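Local atomic coordinates of transcriptional regulator AefR (Pseudomonas syringae pv. tomato, PDB entry 3CDL), a protein that probably binds DNA at cis-regulatory sites as a dimeric transcriptional regulator of the TetR family. Residues E12-A17 against N48-K53; E55-M60 against G111-S116; E84-L89 against S190-F195; P152-T157 against G197-P202. All blocks are in the same frame, centred on the assembly; numbering follows the deposited sequence.

Contact 1: residues E12-A17 against N48-K53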
# COMPACT_ATOMS: atom_id res chain seq x y z
N GLU B 12 14.14 -14.44 -18.53
CA GLU B 12 13.33 -13.22 -18.55
C GLU B 12 12.09 -13.42 -19.39
O GLU B 12 11.00 -13.00 -19.00
CB GLU B 12 14.13 -12.01 -19.07
CG GLU B 12 15.36 -11.62 -18.22
CD GLU B 12 15.02 -11.09 -16.83
OE1 GLU B 12 15.97 -10.75 -16.09
OE2 GLU B 12 13.82 -11.00 -16.47
N SER B 13 12.26 -14.07 -20.54
CA SER B 13 11.16 -14.44 -21.41
C SER B 13 10.05 -15.14 -20.62
O SER B 13 8.89 -14.73 -20.66
CB SER B 13 11.69 -15.35 -22.54
OG SER B 13 10.76 -15.49 -23.60
N ILE B 14 10.41 -16.19 -19.88
CA ILE B 14 9.45 -16.98 -19.10
C ILE B 14 8.84 -16.18 -17.93
O ILE B 14 7.63 -16.24 -17.68
CB ILE B 14 10.09 -18.29 -18.58
CG1 ILE B 14 10.66 -19.11 -19.74
CG2 ILE B 14 9.10 -19.09 -17.75
CD1 ILE B 14 11.73 -20.12 -19.34
N VAL B 15 9.69 -15.45 -17.20
CA VAL B 15 9.24 -14.56 -16.13
C VAL B 15 8.21 -13.57 -16.68
O VAL B 15 7.15 -13.40 -16.08
CB VAL B 15 10.41 -13.80 -15.47
CG1 VAL B 15 9.91 -12.71 -14.55
CG2 VAL B 15 11.33 -14.75 -14.72
N GLN B 16 8.53 -12.95 -17.83
CA GLN B 16 7.66 -11.97 -18.50
C GLN B 16 6.28 -12.52 -18.83
O GLN B 16 5.26 -11.88 -18.53
CB GLN B 16 8.30 -11.47 -19.79
CG GLN B 16 8.61 -10.01 -19.80
CD GLN B 16 9.58 -9.64 -18.71
OE1 GLN B 16 9.21 -9.51 -17.53
NE2 GLN B 16 10.84 -9.46 -19.09
N ALA B 17 6.26 -13.68 -19.46
CA ALA B 17 5.03 -14.39 -19.74
C ALA B 17 4.30 -14.73 -18.44
O ALA B 17 3.07 -14.73 -18.40
CB ALA B 17 5.33 -15.65 -20.51
N ASN B 48 12.71 -26.60 -16.60
CA ASN B 48 14.15 -26.49 -16.42
C ASN B 48 14.50 -25.27 -15.58
O ASN B 48 15.20 -25.38 -14.57
CB ASN B 48 14.86 -26.40 -17.78
CG ASN B 48 14.80 -27.71 -18.57
OD1 ASN B 48 14.76 -28.82 -18.01
ND2 ASN B 48 14.83 -27.58 -19.90
N HIS B 49 14.00 -24.11 -15.98
CA HIS B 49 14.23 -22.88 -15.23
C HIS B 49 13.48 -22.84 -13.90
O HIS B 49 14.07 -22.52 -12.87
CB HIS B 49 13.96 -21.65 -16.10
CG HIS B 49 15.07 -21.35 -17.07
ND1 HIS B 49 14.84 -20.89 -18.35
CD2 HIS B 49 16.41 -21.47 -16.95
CE1 HIS B 49 15.99 -20.72 -18.97
NE2 HIS B 49 16.97 -21.07 -18.15
N PHE B 50 12.19 -23.18 -13.92
CA PHE B 50 11.36 -23.19 -12.72
C PHE B 50 10.58 -24.48 -12.62
O PHE B 50 9.64 -24.69 -13.40
CB PHE B 50 10.39 -22.02 -12.74
CG PHE B 50 11.05 -20.69 -12.98
CD1 PHE B 50 11.62 -19.98 -11.92
CD2 PHE B 50 11.12 -20.17 -14.27
CE1 PHE B 50 12.24 -18.75 -12.14
CE2 PHE B 50 11.74 -18.95 -14.50
CZ PHE B 50 12.31 -18.24 -13.43
N PRO B 51 10.94 -25.34 -11.65
CA PRO B 51 10.29 -26.65 -11.48
C PRO B 51 8.83 -26.57 -10.99
O PRO B 51 8.14 -27.58 -10.98
CB PRO B 51 11.17 -27.37 -10.44
CG PRO B 51 12.40 -26.54 -10.32
CD PRO B 51 12.00 -25.14 -10.65
N SER B 52 8.39 -25.38 -10.60
CA SER B 52 7.02 -25.17 -10.12
C SER B 52 6.70 -23.69 -9.99
O SER B 52 7.61 -22.86 -9.92
CB SER B 52 6.79 -25.86 -8.77
OG SER B 52 7.67 -25.35 -7.79
N LYS B 53 5.41 -23.36 -9.97
CA LYS B 53 4.93 -22.00 -9.69
C LYS B 53 5.45 -21.37 -8.37
O LYS B 53 5.78 -20.18 -8.34
CB LYS B 53 3.40 -21.95 -9.74
CG LYS B 53 2.81 -22.37 -11.09
CD LYS B 53 1.31 -22.64 -10.99
CE LYS B 53 0.56 -21.41 -10.56
NZ LYS B 53 -0.90 -21.61 -10.66
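Ile14 and Phe50 bury more surface here than any other pair, and their side chains run past each other in opposite directions. The CG2 methyl of Ile14 stands 4.2 Å from Phe50 CD2. Both branches of the isoleucine are used, since with CG2 anti to the backbone N the longer CG1 arm lies anti to the carbonyl carbon (chi1 -57°) and carries CD1 to the imidazole of His49. Ile14 CD1 arrives in the plane of that ring, at its edge, 3.4 Å from His49 ND1. This nitrogen is buried by the contact and has no polar partner in the model. A beta-branched residue suits the place, for it fills two directions at once from a single helical position. Val15, the next residue, crosses Phe50 at about a right angle and sets its CG2 3.8 Å from Phe50 CZ at the far end of the ring. Phe50 is the first residue to leave helical geometry after helix 43-49, and its ring lies between helix 9-24 and helix 53-64, touching Leu56 and Glu59 of the latter. The backbone is tied in as well, Arg11 donating a hydrogen bond to His49 O. Residues 48-50 end the predicted helix-turn-helix, and the arrangement is consistent with a TetR-type DNA-binding domain, in which the first helix packs against the end of helix 43-49, by family the recognition helix.

Contact 2: residues E55-M60 against G111-S116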
# COMPACT_ATOMS: atom_id res chain seq x y z
N GLU B 55 8.48 -22.02 -7.10
CA GLU B 55 9.86 -21.63 -7.42
C GLU B 55 9.89 -20.41 -8.33
O GLU B 55 10.86 -19.65 -8.34
CB GLU B 55 10.62 -22.81 -8.06
CG GLU B 55 12.05 -23.01 -7.53
CD GLU B 55 13.16 -22.59 -8.52
OE1 GLU B 55 12.98 -21.61 -9.29
OE2 GLU B 55 14.24 -23.23 -8.54
N LEU B 56 8.81 -20.20 -9.08
CA LEU B 56 8.69 -19.06 -9.98
C LEU B 56 8.23 -17.83 -9.21
O LEU B 56 8.77 -16.72 -9.38
CB LEU B 56 7.73 -19.41 -11.12
CG LEU B 56 7.18 -18.32 -12.06
CD1 LEU B 56 8.29 -17.60 -12.88
CD2 LEU B 56 6.16 -18.96 -12.97
N PHE B 57 7.22 -18.04 -8.35
CA PHE B 57 6.78 -17.01 -7.42
C PHE B 57 7.92 -16.57 -6.50
O PHE B 57 8.04 -15.38 -6.20
CB PHE B 57 5.60 -17.50 -6.57
CG PHE B 57 5.06 -16.45 -5.65
CD1 PHE B 57 4.21 -15.46 -6.12
CD2 PHE B 57 5.41 -16.45 -4.31
CE1 PHE B 57 3.73 -14.50 -5.30
CE2 PHE B 57 4.93 -15.49 -3.46
CZ PHE B 57 4.09 -14.50 -3.96
N ALA B 58 8.76 -17.52 -6.08
CA ALA B 58 9.92 -17.23 -5.23
C ALA B 58 10.85 -16.24 -5.90
O ALA B 58 11.36 -15.34 -5.25
CB ALA B 58 10.67 -18.50 -4.89
N GLU B 59 11.02 -16.40 -7.21
CA GLU B 59 11.94 -15.58 -8.00
C GLU B 59 11.39 -14.18 -8.18
O GLU B 59 12.12 -13.20 -8.03
CB GLU B 59 12.18 -16.22 -9.36
CG GLU B 59 13.65 -16.26 -9.79
CD GLU B 59 14.24 -14.91 -10.09
OE1 GLU B 59 14.42 -14.58 -11.28
OE2 GLU B 59 14.54 -14.18 -9.14
N MSE B 60 10.11 -14.09 -8.52
CA MSE B 60 9.41 -12.82 -8.62
C MSE B 60 9.45 -12.00 -7.33
O MSE B 60 9.62 -10.78 -7.37
CB MSE B 60 7.96 -13.07 -8.99
CG MSE B 60 7.70 -13.04 -10.46
SE MSE B 60 5.95 -13.76 -10.90
CE MSE B 60 4.82 -13.01 -9.51
N GLY B 111 -0.95 -8.83 -5.98
CA GLY B 111 -2.18 -9.50 -6.36
C GLY B 111 -2.18 -10.96 -5.97
O GLY B 111 -3.22 -11.53 -5.61
N ALA B 112 -1.01 -11.58 -6.03
CA ALA B 112 -0.93 -12.99 -5.71
C ALA B 112 -0.87 -13.21 -4.20
O ALA B 112 -1.19 -14.29 -3.73
CB ALA B 112 0.27 -13.66 -6.43
N THR B 113 -0.45 -12.22 -3.42
CA THR B 113 -0.38 -12.50 -1.97
C THR B 113 -1.58 -12.01 -1.17
O THR B 113 -1.88 -12.58 -0.14
CB THR B 113 0.99 -12.10 -1.28
OG1 THR B 113 0.92 -10.78 -0.73
CG2 THR B 113 2.13 -12.15 -2.25
N ILE B 114 -2.26 -10.98 -1.67
CA ILE B 114 -3.31 -10.28 -0.90
C ILE B 114 -4.36 -11.21 -0.29
O ILE B 114 -4.62 -11.15 0.94
CB ILE B 114 -3.95 -9.08 -1.69
CG1 ILE B 114 -4.93 -8.29 -0.80
CG2 ILE B 114 -4.58 -9.54 -3.02
CD1 ILE B 114 -4.99 -6.78 -1.12
N HIS B 115 -4.94 -12.08 -1.11
CA HIS B 115 -5.93 -13.05 -0.62
C HIS B 115 -5.41 -14.49 -0.53
O HIS B 115 -6.17 -15.42 -0.67
CB HIS B 115 -7.25 -12.96 -1.42
CG HIS B 115 -7.98 -11.68 -1.19
ND1 HIS B 115 -8.69 -11.42 -0.03
CD2 HIS B 115 -8.08 -10.56 -1.95
CE1 HIS B 115 -9.21 -10.20 -0.10
NE2 HIS B 115 -8.84 -9.66 -1.25
N SER B 116 -4.11 -14.64 -0.30
CA SER B 116 -3.47 -15.94 -0.24
C SER B 116 -2.58 -16.04 0.99
O SER B 116 -1.41 -15.63 0.96
CB SER B 116 -2.61 -16.17 -1.48
OG SER B 116 -1.63 -17.16 -1.20
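Beside Leu56, which packs on Ala18 and Phe22 of helix 9-24, Phe57 touches Ala112 and Thr113, so two neighbouring residues of helix 53-64 serve two different interfaces. The phenylalanine has CG anti to its backbone nitrogen (chi1 -177°), which extends the ring toward helix 100-114. Phe57 CE1 lies 3.7 Å from Ala112 CB, the methyl of a residue small enough to let the ring come close to the helix backbone. Thr113 CG2 approaches in the ring plane, at the edge, 3.5 Å from Phe57 CZ, and the two side chains cross nearly at right angles. This is the join between the N-terminal DNA-binding domain of a TetR regulator and its all-helical C-terminal domain, where shifts in ligand-responsive relatives are commonly passed to the DNA-binding helices. Arg119 adds a cation-pi interaction with Phe57. Threonine is apt at 113 because it offers different faces to different partners: the methyl meets the phenylalanine, while OG1 is hydrogen-bonded to Thr173 O of the second subunit. Farther along, Met60, a selenomethionine, directs its side chain to Leu105, Val108 and Val109 of the same helix 100-114.

Contact 3: residues E84-L89 against S190-F195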
# COMPACT_ATOMS: atom_id res chain seq x y z
N GLU B 84 22.92 15.97 0.68
CA GLU B 84 23.44 15.61 -0.64
C GLU B 84 23.35 14.11 -0.89
O GLU B 84 22.78 13.68 -1.89
CB GLU B 84 24.89 16.09 -0.79
CG GLU B 84 25.34 16.18 -2.23
CD GLU B 84 26.84 16.01 -2.38
OE1 GLU B 84 27.60 16.89 -1.91
OE2 GLU B 84 27.24 14.98 -2.96
N GLN B 85 23.92 13.33 0.03
CA GLN B 85 23.89 11.87 -0.07
C GLN B 85 22.50 11.26 0.07
O GLN B 85 22.19 10.32 -0.63
CB GLN B 85 24.90 11.21 0.90
CG GLN B 85 24.72 11.51 2.40
CD GLN B 85 25.93 11.04 3.23
OE1 GLN B 85 26.29 9.86 3.22
NE2 GLN B 85 26.55 11.97 3.94
N LEU B 86 21.66 11.79 0.94
CA LEU B 86 20.30 11.27 1.07
C LEU B 86 19.43 11.63 -0.13
O LEU B 86 18.56 10.87 -0.53
CB LEU B 86 19.64 11.68 2.41
CG LEU B 86 18.20 11.21 2.72
CD1 LEU B 86 17.96 9.72 2.44
CD2 LEU B 86 17.80 11.55 4.15
N LEU B 87 19.67 12.80 -0.72
CA LEU B 87 19.00 13.15 -1.98
C LEU B 87 19.23 12.02 -2.98
O LEU B 87 18.26 11.47 -3.49
CB LEU B 87 19.53 14.48 -2.55
CG LEU B 87 18.51 15.56 -2.96
CD1 LEU B 87 19.19 16.59 -3.85
CD2 LEU B 87 17.20 15.05 -3.60
N GLU B 88 20.50 11.69 -3.20
CA GLU B 88 20.96 10.61 -4.06
C GLU B 88 20.33 9.23 -3.79
O GLU B 88 20.06 8.47 -4.72
CB GLU B 88 22.46 10.47 -3.89
CG GLU B 88 23.25 10.52 -5.14
CD GLU B 88 24.74 10.60 -4.85
OE1 GLU B 88 25.40 11.58 -5.27
OE2 GLU B 88 25.26 9.68 -4.18
N LEU B 89 20.12 8.90 -2.51
CA LEU B 89 19.49 7.64 -2.15
C LEU B 89 18.05 7.66 -2.63
O LEU B 89 17.56 6.73 -3.26
CB LEU B 89 19.50 7.43 -0.62
CG LEU B 89 20.67 6.72 0.07
CD1 LEU B 89 21.78 7.70 0.42
CD2 LEU B 89 20.22 5.97 1.33
N SER B 190 10.41 17.06 -0.60
CA SER B 190 9.71 17.14 0.69
C SER B 190 9.96 15.96 1.59
O SER B 190 10.02 16.14 2.80
CB SER B 190 8.19 17.41 0.61
OG SER B 190 7.63 16.75 -0.49
N ALA B 191 10.14 14.77 1.02
CA ALA B 191 10.48 13.59 1.82
C ALA B 191 11.74 13.88 2.57
O ALA B 191 11.74 13.83 3.80
CB ALA B 191 10.62 12.36 0.96
N LEU B 192 12.79 14.25 1.81
CA LEU B 192 14.10 14.69 2.31
C LEU B 192 13.97 15.72 3.42
O LEU B 192 14.49 15.53 4.54
CB LEU B 192 14.91 15.30 1.16
CG LEU B 192 16.46 15.30 1.04
CD1 LEU B 192 16.97 16.51 0.25
CD2 LEU B 192 17.16 15.24 2.35
N ASN B 193 13.30 16.82 3.09
CA ASN B 193 13.11 17.96 4.00
C ASN B 193 12.37 17.55 5.26
O ASN B 193 12.73 17.95 6.36
CB ASN B 193 12.34 19.08 3.29
CG ASN B 193 13.24 19.93 2.41
OD1 ASN B 193 14.38 20.21 2.76
ND2 ASN B 193 12.72 20.35 1.25
N MSE B 194 11.33 16.75 5.09
CA MSE B 194 10.57 16.29 6.22
C MSE B 194 11.43 15.36 7.07
O MSE B 194 11.49 15.51 8.28
CB MSE B 194 9.31 15.57 5.76
CG MSE B 194 8.49 15.03 6.90
SE MSE B 194 6.66 14.78 6.40
CE MSE B 194 6.68 15.94 4.82
N PHE B 195 12.09 14.42 6.40
CA PHE B 195 12.86 13.40 7.10
C PHE B 195 13.99 14.05 7.88
O PHE B 195 14.07 13.92 9.11
CB PHE B 195 13.40 12.29 6.15
CG PHE B 195 14.07 11.15 6.90
CD1 PHE B 195 13.31 10.10 7.44
CD2 PHE B 195 15.45 11.16 7.13
CE1 PHE B 195 13.92 9.07 8.16
CE2 PHE B 195 16.07 10.14 7.86
CZ PHE B 195 15.30 9.09 8.37
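Leu192 sits between Leu86 and Leu87, giving one methyl to each. Its CD1 is 3.7 Å from Leu87 CG, the two side chains crossing at about a right angle, whereas Leu192 CD2 lies 4.2 Å from Leu86 CD2 as those side chains slide past one another in opposite directions. The setting is the helical bundle of the TetR C-terminal domain: helices 82-97 and 181-199 lie far apart in the chain, and their segments 84-89 and 190-195 run at 135° to each other with axes 10.2 Å apart. Leucine suits the central place, because the two methyls of Leu192 let one side chain meet two neighbours. Around this first shell, Met159 of helix 152-167 and Trp137 of helix 133-143 both touch Leu86, while Leu87 lies nearer the surface and also meets Val188 and Glu189. A polar tie runs alongside, from Arg83 NH1 to Asn193 OD1. The outer side of helix 181-199 faces the dimer partner, with Met194 of this chain packing on Gln158 of the second subunit. One turn on from Leu192, Phe195 has its CG anti to the backbone N (chi1 -174°), and its side chain crosses that of Leu86 at about a right angle, with Phe195 CD2 3.8 Å from Leu86 CD2.

Contact 4: residues P152-T157 against G197-P202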
# COMPACT_ATOMS: atom_id res chain seq x y z
N PRO B 152 16.47 1.98 13.27
CA PRO B 152 16.75 2.18 11.83
C PRO B 152 15.62 1.74 10.90
O PRO B 152 15.29 2.45 9.95
CB PRO B 152 18.02 1.35 11.62
CG PRO B 152 18.75 1.48 12.95
CD PRO B 152 17.66 1.46 14.00
N GLY B 153 15.00 0.59 11.19
CA GLY B 153 13.85 0.08 10.46
C GLY B 153 12.61 0.94 10.58
O GLY B 153 11.87 1.13 9.60
N PHE B 154 12.34 1.46 11.77
CA PHE B 154 11.23 2.40 11.95
C PHE B 154 11.42 3.65 11.06
O PHE B 154 10.50 4.10 10.37
CB PHE B 154 11.12 2.76 13.43
CG PHE B 154 9.86 3.48 13.79
CD1 PHE B 154 8.72 2.77 14.17
CD2 PHE B 154 9.81 4.88 13.78
CE1 PHE B 154 7.55 3.43 14.51
CE2 PHE B 154 8.62 5.57 14.13
CZ PHE B 154 7.50 4.83 14.49
N ALA B 155 12.64 4.17 11.02
CA ALA B 155 12.92 5.38 10.29
C ALA B 155 12.87 5.16 8.77
O ALA B 155 12.32 6.00 8.03
CB ALA B 155 14.26 5.94 10.72
N ALA B 156 13.40 4.04 8.31
CA ALA B 156 13.42 3.70 6.88
C ALA B 156 12.01 3.55 6.31
O ALA B 156 11.74 3.94 5.16
CB ALA B 156 14.25 2.42 6.65
N THR B 157 11.10 2.99 7.12
CA THR B 157 9.71 2.79 6.71
C THR B 157 9.01 4.10 6.35
O THR B 157 8.37 4.20 5.32
CB THR B 157 8.96 1.97 7.78
OG1 THR B 157 9.70 0.77 8.02
CG2 THR B 157 7.50 1.64 7.33
N GLY B 197 14.59 17.17 8.51
CA GLY B 197 13.96 18.12 9.42
C GLY B 197 13.83 17.57 10.83
O GLY B 197 14.20 18.23 11.81
N TRP B 198 13.31 16.34 10.94
CA TRP B 198 13.03 15.71 12.24
C TRP B 198 14.21 14.93 12.80
O TRP B 198 14.51 15.02 13.98
CB TRP B 198 11.78 14.81 12.18
CG TRP B 198 11.54 14.08 13.47
CD1 TRP B 198 11.65 12.75 13.67
CD2 TRP B 198 11.19 14.66 14.75
NE1 TRP B 198 11.39 12.44 14.99
CE2 TRP B 198 11.10 13.59 15.67
CE3 TRP B 198 10.96 15.97 15.20
CZ2 TRP B 198 10.78 13.79 17.03
CZ3 TRP B 198 10.64 16.16 16.56
CH2 TRP B 198 10.55 15.08 17.45
N TYR B 199 14.90 14.17 11.96
CA TYR B 199 15.94 13.26 12.45
C TYR B 199 17.37 13.78 12.54
O TYR B 199 18.17 13.28 13.35
CB TYR B 199 15.92 11.98 11.66
CG TYR B 199 14.77 11.10 12.03
CD1 TYR B 199 14.67 10.53 13.31
CD2 TYR B 199 13.78 10.81 11.11
CE1 TYR B 199 13.61 9.72 13.63
CE2 TYR B 199 12.72 9.98 11.43
CZ TYR B 199 12.62 9.45 12.67
OH TYR B 199 11.55 8.65 12.94
N GLU B 200 17.70 14.78 11.74
CA GLU B 200 19.05 15.30 11.76
C GLU B 200 19.44 15.98 13.10
O GLU B 200 18.70 16.83 13.60
CB GLU B 200 19.30 16.23 10.59
CG GLU B 200 20.74 16.63 10.45
CD GLU B 200 21.05 17.31 9.13
OE1 GLU B 200 20.09 17.66 8.40
OE2 GLU B 200 22.26 17.51 8.84
N ILE B 201 20.57 15.56 13.66
CA ILE B 201 21.29 16.36 14.65
C ILE B 201 22.23 17.30 13.86
O ILE B 201 23.18 16.84 13.21
CB ILE B 201 22.13 15.50 15.62
CG1 ILE B 201 21.31 14.32 16.13
CG2 ILE B 201 22.67 16.36 16.77
CD1 ILE B 201 22.17 13.22 16.74
N PRO B 202 21.96 18.62 13.91
CA PRO B 202 22.73 19.51 13.03
C PRO B 202 24.18 19.72 13.51
O PRO B 202 24.42 20.00 14.69
CB PRO B 202 21.92 20.81 13.05
CG PRO B 202 21.21 20.80 14.39
CD PRO B 202 21.00 19.36 14.76
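Tyr199 lies with its phenol end directed at helix 152-167, where Ala155 and Phe154 receive it differently. The methyl of Ala155 comes obliquely to the ring, Ala155 CB 4.3 Å from Tyr199 CZ; a small residue suits this point, as the broad ring must approach the helix. At Phe154 it is the hydroxyl that meets the ring, near its plane and at the edge, with Tyr199 OH 4.2 Å from Phe154 CD2, a loose contact. That oxygen finds its polar partner in Gln158, whose NE2 is hydrogen-bonded to it, and the bond satisfies the hydroxyl of this buried tyrosine. Both helices, 152-167 and 181-199, belong to the C-terminal bundle of the TetR fold and face the second subunit: Phe154 stacks on Phe166 of that subunit, and Tyr199 packs on its Met194. One face of the tyrosine is covered by its neighbour in sequence, Trp198 CD1 lying over the centre of the Tyr199 ring, 3.4 Å above the plane. Within the helix, Thr157 OG1 donates to Gly153 O at 2.7 Å, tilted 23° from the carbonyl plane, and Thr157 N reaches the same oxygen from the opposite face.

The four contacts fall into two groups on opposite sides of the chain's centre. Contacts 1 and 2, with centres 13 Å apart, touch through Phe50, which meets residues of helix 53-64; contact 1 closes along the chain before contact 2 opens. Contacts 3 and 4, with centres 11 Å apart, share helix 181-199, alternate along the chain and meet where Phe195 packs against Ala155. Between the groups the centres are 32 to 40 Å apart. Contact 1 lies within the DNA-binding domain, contact 2 joins that domain to the C-terminal bundle, and contacts 3 and 4 lie in the bundle. Contacts 2, 3 and 4 all touch the second subunit, so both the domain junction and the bundle lie against the dimer partner.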